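Local atomic coordinates of suppressor protein MPT5 (Saccharomyces cerevisiae, PDB entry 5BZ1), a protein that binds sequence elements in the 3'-UTRs of target mRNAs in post-transcriptional regulation, and represses HO expression in this way. Residues A[171-176]-A[181-186]; A[185-190]-A[220-225]. All blocks are in the same frame, centred on the assembly; numbering follows the deposited sequence.

Interaction 1: A[171-176]-A[181-186]. With nucleotides of chain B.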
# COMPACT_ATOMS: atom_id res chain seq x y z
N ILE A 171 2.71 7.90 -10.50
CA ILE A 171 2.94 6.84 -11.47
C ILE A 171 4.20 6.05 -11.12
O ILE A 171 4.16 4.82 -10.99
CB ILE A 171 3.09 7.42 -12.89
CG1 ILE A 171 1.83 8.17 -13.31
CG2 ILE A 171 3.38 6.30 -13.90
CD1 ILE A 171 0.67 7.26 -13.65
N THR A 172 5.31 6.76 -10.96
CA THR A 172 6.61 6.16 -10.65
C THR A 172 6.51 5.19 -9.47
O THR A 172 7.14 4.13 -9.46
CB THR A 172 7.65 7.24 -10.32
OG1 THR A 172 7.64 8.25 -11.34
CG2 THR A 172 9.05 6.63 -10.23
N ILE A 173 5.69 5.56 -8.48
CA ILE A 173 5.51 4.76 -7.28
C ILE A 173 4.48 3.62 -7.44
O ILE A 173 4.77 2.47 -7.11
CB ILE A 173 5.13 5.67 -6.09
CG1 ILE A 173 6.34 6.50 -5.67
CG2 ILE A 173 4.61 4.85 -4.92
CD1 ILE A 173 6.00 7.75 -4.88
N SER A 174 3.29 3.95 -7.94
CA SER A 174 2.20 2.98 -8.02
C SER A 174 2.46 1.84 -9.00
O SER A 174 1.92 0.74 -8.85
CB SER A 174 0.88 3.67 -8.38
OG SER A 174 0.52 4.65 -7.43
N THR A 175 3.27 2.11 -10.02
CA THR A 175 3.56 1.12 -11.05
C THR A 175 4.86 0.37 -10.78
O THR A 175 5.37 -0.35 -11.64
CB THR A 175 3.64 1.75 -12.45
OG1 THR A 175 4.78 2.62 -12.52
CG2 THR A 175 2.37 2.55 -12.74
N HIS A 176 5.39 0.55 -9.57
CA HIS A 176 6.60 -0.15 -9.17
C HIS A 176 6.27 -1.29 -8.19
O HIS A 176 5.41 -1.15 -7.32
CB HIS A 176 7.61 0.82 -8.54
CG HIS A 176 8.96 0.24 -8.33
ND1 HIS A 176 9.26 -0.58 -7.25
CD2 HIS A 176 10.11 0.35 -9.03
CE1 HIS A 176 10.52 -0.95 -7.32
NE2 HIS A 176 11.07 -0.39 -8.39
N CYS A 181 3.44 -1.51 -2.84
CA CYS A 181 3.25 -2.08 -1.51
C CYS A 181 3.42 -1.02 -0.42
O CYS A 181 2.63 -0.96 0.52
CB CYS A 181 4.22 -3.23 -1.27
SG CYS A 181 3.94 -4.67 -2.34
N VAL A 182 4.43 -0.17 -0.57
CA VAL A 182 4.68 0.92 0.37
C VAL A 182 3.47 1.86 0.43
O VAL A 182 3.03 2.25 1.51
CB VAL A 182 5.93 1.73 -0.03
CG1 VAL A 182 6.13 2.91 0.90
CG2 VAL A 182 7.16 0.84 -0.03
N LEU A 183 2.95 2.21 -0.74
CA LEU A 183 1.82 3.14 -0.85
C LEU A 183 0.58 2.60 -0.14
O LEU A 183 -0.15 3.36 0.49
CB LEU A 183 1.51 3.44 -2.32
CG LEU A 183 0.44 4.50 -2.60
CD1 LEU A 183 0.79 5.80 -1.89
CD2 LEU A 183 0.29 4.73 -4.09
N GLN A 184 0.35 1.29 -0.25
CA GLN A 184 -0.78 0.66 0.43
C GLN A 184 -0.61 0.69 1.95
O GLN A 184 -1.58 0.90 2.68
CB GLN A 184 -0.95 -0.79 -0.05
CG GLN A 184 -1.43 -0.91 -1.50
CD GLN A 184 -1.51 -2.35 -1.97
OE1 GLN A 184 -2.25 -3.16 -1.41
NE2 GLN A 184 -0.76 -2.67 -3.02
N LYS A 185 0.62 0.48 2.42
CA LYS A 185 0.91 0.57 3.85
C LYS A 185 0.61 1.97 4.35
O LYS A 185 -0.06 2.15 5.36
CB LYS A 185 2.38 0.25 4.12
CG LYS A 185 2.83 -1.14 3.67
CD LYS A 185 2.04 -2.24 4.34
CE LYS A 185 2.43 -3.61 3.81
NZ LYS A 185 3.86 -3.96 4.06
N LEU A 186 1.10 2.97 3.61
CA LEU A 186 0.87 4.37 3.94
C LEU A 186 -0.62 4.70 4.02
O LEU A 186 -1.08 5.31 4.99
CB LEU A 186 1.54 5.26 2.90
CG LEU A 186 1.36 6.77 3.10
CD1 LEU A 186 2.15 7.25 4.32
CD2 LEU A 186 1.79 7.53 1.86
P A B 4 0.22 -12.83 -9.21
OP1 A B 4 1.24 -13.90 -9.34
OP2 A B 4 -0.94 -13.01 -8.29
O5' A B 4 0.95 -11.49 -8.78
C5' A B 4 1.98 -10.93 -9.57
C4' A B 4 2.71 -9.84 -8.82
O4' A B 4 1.80 -8.74 -8.57
C3' A B 4 3.22 -10.22 -7.44
O3' A B 4 4.44 -10.93 -7.49
C2' A B 4 3.32 -8.87 -6.74
O2' A B 4 4.52 -8.20 -7.10
C1' A B 4 2.13 -8.12 -7.35
N9 A B 4 0.94 -8.13 -6.48
C8 A B 4 0.01 -9.13 -6.31
N7 A B 4 -0.94 -8.83 -5.46
C5 A B 4 -0.63 -7.55 -5.02
C6 A B 4 -1.25 -6.67 -4.11
N6 A B 4 -2.36 -6.96 -3.43
N1 A B 4 -0.67 -5.47 -3.92
C2 A B 4 0.45 -5.17 -4.59
N3 A B 4 1.12 -5.90 -5.47
C4 A B 4 0.53 -7.10 -5.65
P U B 5 4.82 -11.99 -6.34
OP1 U B 5 6.07 -12.67 -6.76
OP2 U B 5 3.62 -12.79 -5.99
O5' U B 5 5.16 -11.07 -5.08
C5' U B 5 6.40 -10.38 -5.00
C4' U B 5 6.77 -10.06 -3.57
O4' U B 5 5.88 -9.04 -3.05
C3' U B 5 6.69 -11.24 -2.60
O3' U B 5 7.69 -11.08 -1.59
C2' U B 5 5.32 -11.04 -1.96
O2' U B 5 5.14 -11.67 -0.71
C1' U B 5 5.28 -9.52 -1.85
N1 U B 5 3.93 -8.95 -1.72
C2 U B 5 3.74 -7.97 -0.75
O2 U B 5 4.66 -7.58 -0.04
N3 U B 5 2.47 -7.47 -0.65
C4 U B 5 1.37 -7.85 -1.41
O4 U B 5 0.28 -7.32 -1.20
C5 U B 5 1.65 -8.87 -2.38
C6 U B 5 2.88 -9.38 -2.50
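Leu183 reaches across to helix 169-174 and lays its CD2 methyl against the hydroxyl of Ser174, with CD2 3.3 Å from OG. The CG of Leu183 stands anti to its backbone N (chi1 -174°), which carries the isobutyl group out toward the shorter helix. Its CB meets a second side chain there, the CG2 branch of Ile173, at 4.3 Å. Although OG of Ser174 sits so close to a methyl, its polarity is answered within its own helix by a hydrogen bond to Ile170 O. At the end of this helix, Ile171 O takes two donors from Thr175, N at 3.0 Å and OG1 at 2.8 Å, the hydroxyl from above the carbonyl plane, 42° out of it. Both segments belong to Pumilio repeat 5, and the contact joins two successive helices of that repeat, the longer of which, 179-189, carries the RNA-reading residues. From it Gln184 extends to A4 of chain B, NE2 donating to the adenine N1 over 2.9 Å with a nearly straight N-H...N angle of 174°. The same amide nitrogen also donates to Cys180 O, a second bond that fixes the turn of the amide. A leucine in place of Gln184 would probably leave N1 of A4 without its donor and weaken the hold on the Watson-Crick edge of the base. Beside it, SG of Cys181 packs against the uracil of U5 of chain B, 3.6 Å from N3.

Interaction 2: A[185-190]-A[220-225]. With nucleotides of chain B.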
# COMPACT_ATOMS: atom_id res chain seq x y z
N LYS A 185 0.62 0.48 2.42
CA LYS A 185 0.91 0.57 3.85
C LYS A 185 0.61 1.97 4.35
O LYS A 185 -0.06 2.15 5.36
CB LYS A 185 2.38 0.25 4.12
CG LYS A 185 2.83 -1.14 3.67
CD LYS A 185 2.04 -2.24 4.34
CE LYS A 185 2.43 -3.61 3.81
NZ LYS A 185 3.86 -3.96 4.06
N LEU A 186 1.10 2.97 3.61
CA LEU A 186 0.87 4.37 3.94
C LEU A 186 -0.62 4.70 4.02
O LEU A 186 -1.08 5.31 4.99
CB LEU A 186 1.54 5.26 2.90
CG LEU A 186 1.36 6.77 3.10
CD1 LEU A 186 2.15 7.25 4.32
CD2 LEU A 186 1.79 7.53 1.86
N LEU A 187 -1.37 4.29 3.00
CA LEU A 187 -2.80 4.60 2.91
C LEU A 187 -3.60 3.95 4.03
O LEU A 187 -4.66 4.44 4.41
CB LEU A 187 -3.36 4.18 1.55
CG LEU A 187 -2.95 4.99 0.32
CD1 LEU A 187 -3.48 4.36 -0.95
CD2 LEU A 187 -3.45 6.42 0.44
N SER A 188 -3.08 2.86 4.58
CA SER A 188 -3.79 2.12 5.62
C SER A 188 -3.68 2.78 7.00
O SER A 188 -4.45 2.45 7.90
CB SER A 188 -3.29 0.68 5.70
OG SER A 188 -1.95 0.63 6.16
N VAL A 189 -2.75 3.72 7.15
CA VAL A 189 -2.54 4.36 8.46
C VAL A 189 -2.57 5.89 8.45
O VAL A 189 -2.74 6.51 9.50
CB VAL A 189 -1.19 3.91 9.10
CG1 VAL A 189 -1.18 2.42 9.35
CG2 VAL A 189 -0.03 4.32 8.21
N CYS A 190 -2.41 6.51 7.28
CA CYS A 190 -2.32 7.97 7.21
C CYS A 190 -3.68 8.64 7.41
O CYS A 190 -4.71 7.97 7.40
CB CYS A 190 -1.67 8.41 5.89
SG CYS A 190 -2.69 8.12 4.43
N GLN A 220 -7.89 -0.47 -6.64
CA GLN A 220 -8.69 -1.39 -5.84
C GLN A 220 -8.59 -1.08 -4.35
O GLN A 220 -9.57 -1.20 -3.61
CB GLN A 220 -8.29 -2.84 -6.13
CG GLN A 220 -8.65 -3.32 -7.53
CD GLN A 220 -8.40 -4.81 -7.71
OE1 GLN A 220 -9.12 -5.64 -7.16
NE2 GLN A 220 -7.37 -5.15 -8.49
N PHE A 221 -7.40 -0.68 -3.90
CA PHE A 221 -7.20 -0.34 -2.49
C PHE A 221 -8.04 0.87 -2.09
O PHE A 221 -8.65 0.89 -1.02
CB PHE A 221 -5.73 -0.10 -2.18
CG PHE A 221 -5.41 -0.10 -0.71
CD1 PHE A 221 -5.04 -1.27 -0.07
CD2 PHE A 221 -5.52 1.06 0.04
CE1 PHE A 221 -4.77 -1.29 1.29
CE2 PHE A 221 -5.25 1.06 1.41
CZ PHE A 221 -4.87 -0.12 2.03
N LEU A 222 -8.07 1.89 -2.96
CA LEU A 222 -8.91 3.06 -2.73
C LEU A 222 -10.38 2.68 -2.61
O LEU A 222 -11.11 3.23 -1.79
CB LEU A 222 -8.74 4.08 -3.86
CG LEU A 222 -7.48 4.93 -3.91
CD1 LEU A 222 -7.66 6.09 -4.89
CD2 LEU A 222 -7.13 5.45 -2.53
N LEU A 223 -10.81 1.73 -3.44
CA LEU A 223 -12.21 1.32 -3.48
C LEU A 223 -12.66 0.63 -2.19
O LEU A 223 -13.86 0.47 -1.95
CB LEU A 223 -12.48 0.43 -4.70
CG LEU A 223 -12.50 1.14 -6.06
CD1 LEU A 223 -12.58 0.15 -7.22
CD2 LEU A 223 -13.68 2.10 -6.12
N ASP A 224 -11.70 0.24 -1.35
CA ASP A 224 -12.00 -0.39 -0.07
C ASP A 224 -12.04 0.63 1.08
O ASP A 224 -12.40 0.28 2.21
CB ASP A 224 -10.98 -1.49 0.24
CG ASP A 224 -11.34 -2.82 -0.40
OD1 ASP A 224 -12.55 -3.07 -0.60
OD2 ASP A 224 -10.42 -3.60 -0.71
N ILE A 225 -11.66 1.87 0.79
CA ILE A 225 -11.72 2.93 1.80
C ILE A 225 -13.09 3.61 1.77
O ILE A 225 -13.37 4.44 0.90
CB ILE A 225 -10.61 3.97 1.60
CG1 ILE A 225 -9.25 3.28 1.53
CG2 ILE A 225 -10.63 5.00 2.73
CD1 ILE A 225 -8.09 4.22 1.27
P U B 3 -3.34 -15.42 -14.04
OP1 U B 3 -1.92 -15.51 -14.45
OP2 U B 3 -3.91 -16.51 -13.19
O5' U B 3 -3.59 -14.03 -13.30
C5' U B 3 -2.93 -13.72 -12.08
C4' U B 3 -2.21 -12.39 -12.18
O4' U B 3 -3.14 -11.34 -12.54
C3' U B 3 -1.54 -11.89 -10.92
O3' U B 3 -0.29 -12.52 -10.70
C2' U B 3 -1.44 -10.39 -11.17
O2' U B 3 -0.31 -10.10 -11.99
C1' U B 3 -2.71 -10.12 -11.97
N1 U B 3 -3.80 -9.56 -11.14
C2 U B 3 -3.80 -8.19 -10.93
O2 U B 3 -2.96 -7.45 -11.40
N3 U B 3 -4.83 -7.72 -10.15
C4 U B 3 -5.83 -8.46 -9.57
O4 U B 3 -6.69 -7.89 -8.88
C5 U B 3 -5.77 -9.87 -9.83
C6 U B 3 -4.78 -10.37 -10.59
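Ser188 turns its hydroxyl back onto its own helix, OG donating to Lys185 O at 2.6 Å with the donor tilted 25° from the carbonyl plane. A chi1 of 67° sets OG between the backbone N and the carbonyl carbon, within reach of that oxygen; CB, placed by the backbone, is the atom that meets Phe221. It touches the ring at its edge, near the ring plane, 4.1 Å from CZ. Leu187 makes the larger part of the contact: its CB comes obliquely to Phe221, 3.7 Å from CE2, and the two side chains run past one another in opposite directions. The ring gets there because CG of Phe221 lies anti to the backbone N. Farther out, CD1 of Leu187 lies 4.0 Å from CD2 of Phe221 and 4.1 Å from CD2 of Leu222, so one methyl bridges ring and leucine. Ile198 and Ile202 of helix 192-204 pack on Leu187 and Leu222 respectively. No hydrogen bond crosses between the segments; the junction is apolar. On the RNA side, Gln220 sends NE2 to O4 of U3 of chain B at 2.8 Å, an almost linear bond of 177°. Side-by-side packing of helices from consecutive repeats, 5 and 6, with a glutamine directed at one base, is characteristic of the Pumilio homology domain.

Helix 179-189 serves both contacts. Interaction 1 packs it against helix 169-174 within repeat 5, while interaction 2 packs its later turns against helix 215-223 of repeat 6; Lys185 and Leu186 belong to both. The centres lie about 11 Å apart, and the two meet directly where Gln184 O approaches CZ of Phe221 to 3.5 Å. They join the helices that carry neighbouring base readers, which is consistent with their fixing the spacing of these: NE2 of Gln184 and NE2 of Gln220 are 8.9 Å apart and address A4 and U3 of chain B. The later repeat thus takes the earlier nucleotide, the antiparallel course expected for RNA on a PUF scaffold.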